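Local atomic coordinates of variant surface glycoprotein MITat 1.13 (Trypanosoma brucei, PDB entry 6Z8H), a protein that probably forms, with many identical copies, the dense surface coat that lets the parasite evade the host immune response through antigenic variation. Residues 68-80 / 339-351. Sequence-based numbering, arbitrary orientation.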
loop_
_atom_site.group_PDB
_atom_site.type_symbol
_atom_site.label_atom_id
_atom_site.label_comp_id
_atom_site.label_asym_id
_atom_site.label_seq_id
_atom_site.Cartn_x
_atom_site.Cartn_y
_atom_site.Cartn_z
ATOM N N LYS A 68 18.735 -22.348 7.732
ATOM C CA LYS A 68 18.936 -23.256 8.890
ATOM C C LYS A 68 19.275 -24.657 8.367
ATOM O O LYS A 68 20.144 -25.313 8.973
ATOM C CB LYS A 68 17.683 -23.282 9.772
ATOM C CG LYS A 68 17.660 -22.250 10.892
ATOM C CD LYS A 68 16.866 -22.685 12.105
ATOM C CE LYS A 68 15.801 -21.688 12.506
ATOM N NZ LYS A 68 14.982 -22.184 13.636
ATOM N N LEU A 69 18.618 -25.091 7.284
ATOM C CA LEU A 69 18.825 -26.418 6.699
ATOM C C LEU A 69 20.198 -26.497 6.039
ATOM O O LEU A 69 20.912 -27.487 6.195
ATOM C CB LEU A 69 17.745 -26.748 5.670
ATOM C CG LEU A 69 16.346 -27.085 6.188
ATOM C CD1 LEU A 69 15.383 -27.213 5.036
ATOM C CD2 LEU A 69 16.434 -28.387 6.965
ATOM N N VAL A 70 20.574 -25.481 5.255
ATOM C CA VAL A 70 21.870 -25.531 4.578
ATOM C C VAL A 70 22.992 -25.561 5.601
ATOM O O VAL A 70 23.941 -26.356 5.497
ATOM C CB VAL A 70 22.018 -24.363 3.591
ATOM C CG1 VAL A 70 23.425 -24.312 3.030
ATOM C CG2 VAL A 70 21.001 -24.473 2.489
ATOM N N THR A 71 22.911 -24.678 6.594
ATOM C CA THR A 71 23.956 -24.593 7.602
ATOM C C THR A 71 24.068 -25.893 8.378
ATOM O O THR A 71 25.161 -26.427 8.568
ATOM C CB THR A 71 23.664 -23.427 8.544
ATOM O OG1 THR A 71 23.488 -22.200 7.801
ATOM C CG2 THR A 71 24.762 -23.250 9.566
ATOM N N ALA A 72 22.940 -26.442 8.809
ATOM C CA ALA A 72 22.965 -27.701 9.543
ATOM C C ALA A 72 23.460 -28.851 8.674
ATOM O O ALA A 72 24.171 -29.733 9.158
ATOM C CB ALA A 72 21.555 -27.986 10.080
ATOM N N ALA A 73 23.030 -28.901 7.410
ATOM C CA ALA A 73 23.473 -29.962 6.528
ATOM C C ALA A 73 24.977 -29.958 6.391
ATOM O O ALA A 73 25.577 -31.020 6.266
ATOM C CB ALA A 73 22.833 -29.795 5.158
ATOM N N LEU A 74 25.621 -28.805 6.453
ATOM C CA LEU A 74 27.078 -28.760 6.325
ATOM C C LEU A 74 27.761 -29.154 7.622
ATOM O O LEU A 74 28.782 -29.853 7.598
ATOM C CB LEU A 74 27.500 -27.334 5.979
ATOM C CG LEU A 74 28.656 -27.140 5.027
ATOM C CD1 LEU A 74 28.131 -27.487 3.620
ATOM C CD2 LEU A 74 29.170 -25.725 5.108
ATOM N N ALA A 75 27.194 -28.734 8.752
ATOM C CA ALA A 75 27.850 -28.898 10.043
ATOM C C ALA A 75 27.562 -30.219 10.745
ATOM O O ALA A 75 28.388 -30.652 11.546
ATOM C CB ALA A 75 27.412 -27.773 10.980
ATOM N N ALA A 76 26.396 -30.829 10.537
ATOM C CA ALA A 76 25.992 -31.976 11.344
ATOM C C ALA A 76 26.793 -33.235 11.012
ATOM O O ALA A 76 27.427 -33.351 9.957
ATOM C CB ALA A 76 24.510 -32.260 11.125
ATOM N N VAL A 77 26.740 -34.188 11.942
ATOM C CA VAL A 77 27.372 -35.493 11.765
ATOM C C VAL A 77 26.572 -36.292 10.739
ATOM O O VAL A 77 25.367 -36.054 10.547
ATOM C CB VAL A 77 27.510 -36.267 13.090
ATOM C CG1 VAL A 77 28.313 -35.497 14.120
ATOM C CG2 VAL A 77 26.142 -36.654 13.640
ATOM N N PRO A 78 27.183 -37.290 10.094
ATOM C CA PRO A 78 26.496 -37.958 8.974
ATOM C C PRO A 78 25.125 -38.533 9.299
ATOM O O PRO A 78 24.247 -38.494 8.436
ATOM C CB PRO A 78 27.486 -39.064 8.572
ATOM C CG PRO A 78 28.809 -38.479 8.895
ATOM C CD PRO A 78 28.607 -37.655 10.158
ATOM N N THR A 79 24.940 -39.140 10.477
ATOM C CA THR A 79 23.629 -39.682 10.805
ATOM C C THR A 79 22.566 -38.596 10.762
ATOM O O THR A 79 21.425 -38.863 10.368
ATOM C CB THR A 79 23.640 -40.375 12.171
ATOM O OG1 THR A 79 24.115 -39.470 13.175
ATOM C CG2 THR A 79 24.511 -41.616 12.121
ATOM N N MET A 80 22.921 -37.363 11.164
ATOM C CA MET A 80 21.970 -36.255 11.120
ATOM C C MET A 80 21.922 -35.646 9.727
ATOM O O MET A 80 20.843 -35.288 9.234
ATOM C CB MET A 80 22.348 -35.193 12.155
ATOM C CG MET A 80 21.605 -35.300 13.494
ATOM S SD MET A 80 19.796 -35.306 13.405
ATOM C CE MET A 80 19.458 -33.782 12.582
ATOM N N LYS A 339 11.116 -33.182 16.997
ATOM C CA LYS A 339 12.450 -33.774 17.089
ATOM C C LYS A 339 13.351 -33.292 15.948
ATOM O O LYS A 339 14.438 -32.751 16.191
ATOM C CB LYS A 339 12.372 -35.309 17.111
ATOM C CG LYS A 339 11.589 -35.858 18.285
ATOM C CD LYS A 339 12.420 -35.943 19.563
ATOM C CE LYS A 339 12.221 -37.303 20.242
ATOM N NZ LYS A 339 12.826 -37.381 21.607
ATOM N N THR A 340 12.909 -33.432 14.693
ATOM C CA THR A 340 13.830 -33.166 13.588
ATOM C C THR A 340 14.282 -31.711 13.594
ATOM O O THR A 340 15.472 -31.420 13.502
ATOM C CB THR A 340 13.205 -33.500 12.232
ATOM O OG1 THR A 340 12.508 -34.741 12.308
ATOM C CG2 THR A 340 14.282 -33.604 11.160
ATOM N N TRP A 341 13.340 -30.780 13.665
ATOM C CA TRP A 341 13.720 -29.372 13.662
ATOM C C TRP A 341 14.392 -28.956 14.962
ATOM O O TRP A 341 15.215 -28.031 14.964
ATOM C CB TRP A 341 12.516 -28.485 13.325
ATOM C CG TRP A 341 12.433 -28.247 11.851
ATOM C CD1 TRP A 341 11.621 -28.875 10.957
ATOM C CD2 TRP A 341 13.265 -27.370 11.089
ATOM N NE1 TRP A 341 11.887 -28.427 9.681
ATOM C CE2 TRP A 341 12.880 -27.485 9.739
ATOM C CE3 TRP A 341 14.281 -26.481 11.421
ATOM C CZ2 TRP A 341 13.495 -26.749 8.719
ATOM C CZ3 TRP A 341 14.882 -25.753 10.412
ATOM C CH2 TRP A 341 14.472 -25.873 9.082
ATOM N N LYS A 342 14.077 -29.627 16.048
ATOM C CA LYS A 342 14.778 -29.378 17.309
ATOM C C LYS A 342 16.236 -29.820 17.111
ATOM O O LYS A 342 17.086 -29.085 17.518
ATOM C CB LYS A 342 14.057 -30.064 18.471
ATOM C CG LYS A 342 12.883 -29.270 19.014
ATOM C CD LYS A 342 13.287 -27.876 19.461
ATOM C CE LYS A 342 12.247 -27.155 20.286
ATOM N NZ LYS A 342 12.497 -25.694 20.354
ATOM N N ASP A 343 16.491 -30.998 16.538
ATOM C CA ASP A 343 17.856 -31.460 16.334
ATOM C C ASP A 343 18.600 -30.550 15.356
ATOM O O ASP A 343 19.804 -30.306 15.513
ATOM C CB ASP A 343 17.836 -32.902 15.833
ATOM C CG ASP A 343 17.362 -33.879 16.889
ATOM O OD1 ASP A 343 17.244 -33.477 18.069
ATOM O OD2 ASP A 343 17.094 -35.044 16.536
ATOM N N ILE A 344 17.908 -30.061 14.321
ATOM C CA ILE A 344 18.532 -29.123 13.388
ATOM C C ILE A 344 19.020 -27.885 14.130
ATOM O O ILE A 344 20.157 -27.436 13.951
ATOM C CB ILE A 344 17.557 -28.755 12.254
ATOM C CG1 ILE A 344 17.370 -29.937 11.301
ATOM C CG2 ILE A 344 18.049 -27.533 11.479
ATOM C CD1 ILE A 344 16.225 -29.745 10.319
ATOM N N GLY A 345 18.167 -27.329 14.988
ATOM C CA GLY A 345 18.510 -26.132 15.733
ATOM C C GLY A 345 19.601 -26.316 16.769
ATOM O O GLY A 345 20.257 -25.339 17.139
ATOM N N SER A 346 19.804 -27.534 17.249
ATOM C CA SER A 346 20.837 -27.829 18.233
ATOM C C SER A 346 22.180 -28.156 17.587
ATOM O O SER A 346 23.158 -28.422 18.292
ATOM C CB SER A 346 20.408 -29.013 19.105
ATOM O OG SER A 346 20.432 -30.213 18.363
ATOM N N THR A 347 22.245 -28.185 16.263
ATOM C CA THR A 347 23.506 -28.452 15.590
ATOM C C THR A 347 24.532 -27.380 15.954
ATOM O O THR A 347 24.259 -26.186 15.848
ATOM C CB THR A 347 23.283 -28.459 14.081
ATOM O OG1 THR A 347 22.303 -29.440 13.734
ATOM C CG2 THR A 347 24.566 -28.800 13.358
ATOM N N ARG A 348 25.711 -27.812 16.397
ATOM C CA ARG A 348 26.774 -26.895 16.788
ATOM C C ARG A 348 27.555 -26.448 15.556
ATOM O O ARG A 348 27.825 -27.241 14.647
ATOM C CB ARG A 348 27.694 -27.560 17.817
ATOM C CG ARG A 348 26.966 -27.962 19.095
ATOM C CD ARG A 348 27.926 -28.389 20.203
ATOM N NE ARG A 348 28.721 -27.262 20.690
ATOM C CZ ARG A 348 28.291 -26.358 21.570
ATOM N NH1 ARG A 348 27.067 -26.439 22.084
ATOM N NH2 ARG A 348 29.086 -25.363 21.941
ATOM N N ILE A 349 27.874 -25.160 15.521
ATOM C CA ILE A 349 28.513 -24.512 14.374
ATOM C C ILE A 349 29.570 -23.555 14.888
ATOM O O ILE A 349 29.543 -23.153 16.058
ATOM C CB ILE A 349 27.503 -23.743 13.505
ATOM C CG1 ILE A 349 26.734 -22.713 14.338
ATOM C CG2 ILE A 349 26.525 -24.723 12.843
ATOM C CD1 ILE A 349 25.897 -21.748 13.502
ATOM N N PRO A 350 30.528 -23.185 14.037
ATOM C CA PRO A 350 31.568 -22.234 14.462
ATOM C C PRO A 350 30.999 -20.849 14.736
ATOM O O PRO A 350 30.070 -20.395 14.066
ATOM C CB PRO A 350 32.540 -22.195 13.275
ATOM C CG PRO A 350 32.195 -23.335 12.430
ATOM C CD PRO A 350 30.754 -23.701 12.681
ATOM N N LYS A 351 31.630 -20.152 15.689
ATOM C CA LYS A 351 31.296 -18.783 16.076
ATOM C C LYS A 351 32.573 -17.954 16.179
ATOM O O LYS A 351 33.549 -18.387 16.806
ATOM C CB LYS A 351 30.604 -18.789 17.446
ATOM C CG LYS A 351 30.220 -17.416 17.962
ATOM C CD LYS A 351 29.563 -17.467 19.340
ATOM C CE LYS A 351 30.576 -17.558 20.469
ATOM N NZ LYS A 351 29.932 -17.277 21.793
#
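Helix 68-75 meets helix 339-345 at 70°, their axes 10.2 Å apart at the closest, and strand 348-351 then runs almost perpendicular to helix 68-75, with Ala72 level with Ile344 and Ala75 with Ile349. No hydrogen bond links the segments; the contact is mostly apolar. Ile344 CD1 lies over the centre of one face of the Trp341 ring, 3.8 Å above the plane, and meets Leu69 CD2 at 3.6 Å. With CG2 anti to the backbone N, the other branch of Ile344 points at Ala72, CG2 to CB 3.8 Å. Lys68 approaches the indole at its edge, CB lying 3.8 Å from Trp341 CZ3, whereas the Leu69 side chain, crossing that of Trp341 at about a right angle, brings CG against CZ2 and CH2 of the ring. Further along, the methyl of Thr347 packs against Ala75, CG2 to CB 3.8 Å, while OG1 has the carbonyl oxygens of Asp343 and Ile344 both within hydrogen-bonding reach. Ile349 CG2 touches Ala75 CB at 3.7 Å and also meets the Thr71 methyl. Beyond the turn at Ala76, Met80 bends at chi2 and chi3 to lay CE 3.7 Å from Asp343 CB. Leu69 also packs on helix 78-129. The contact thus joins helix 336-345 and the two-stranded antiparallel sheet 348-351/358-361 to the end of the long helical hairpin of 34-75 and 78-129, beside its turn, characteristic of the A-type VSG N-terminal domain.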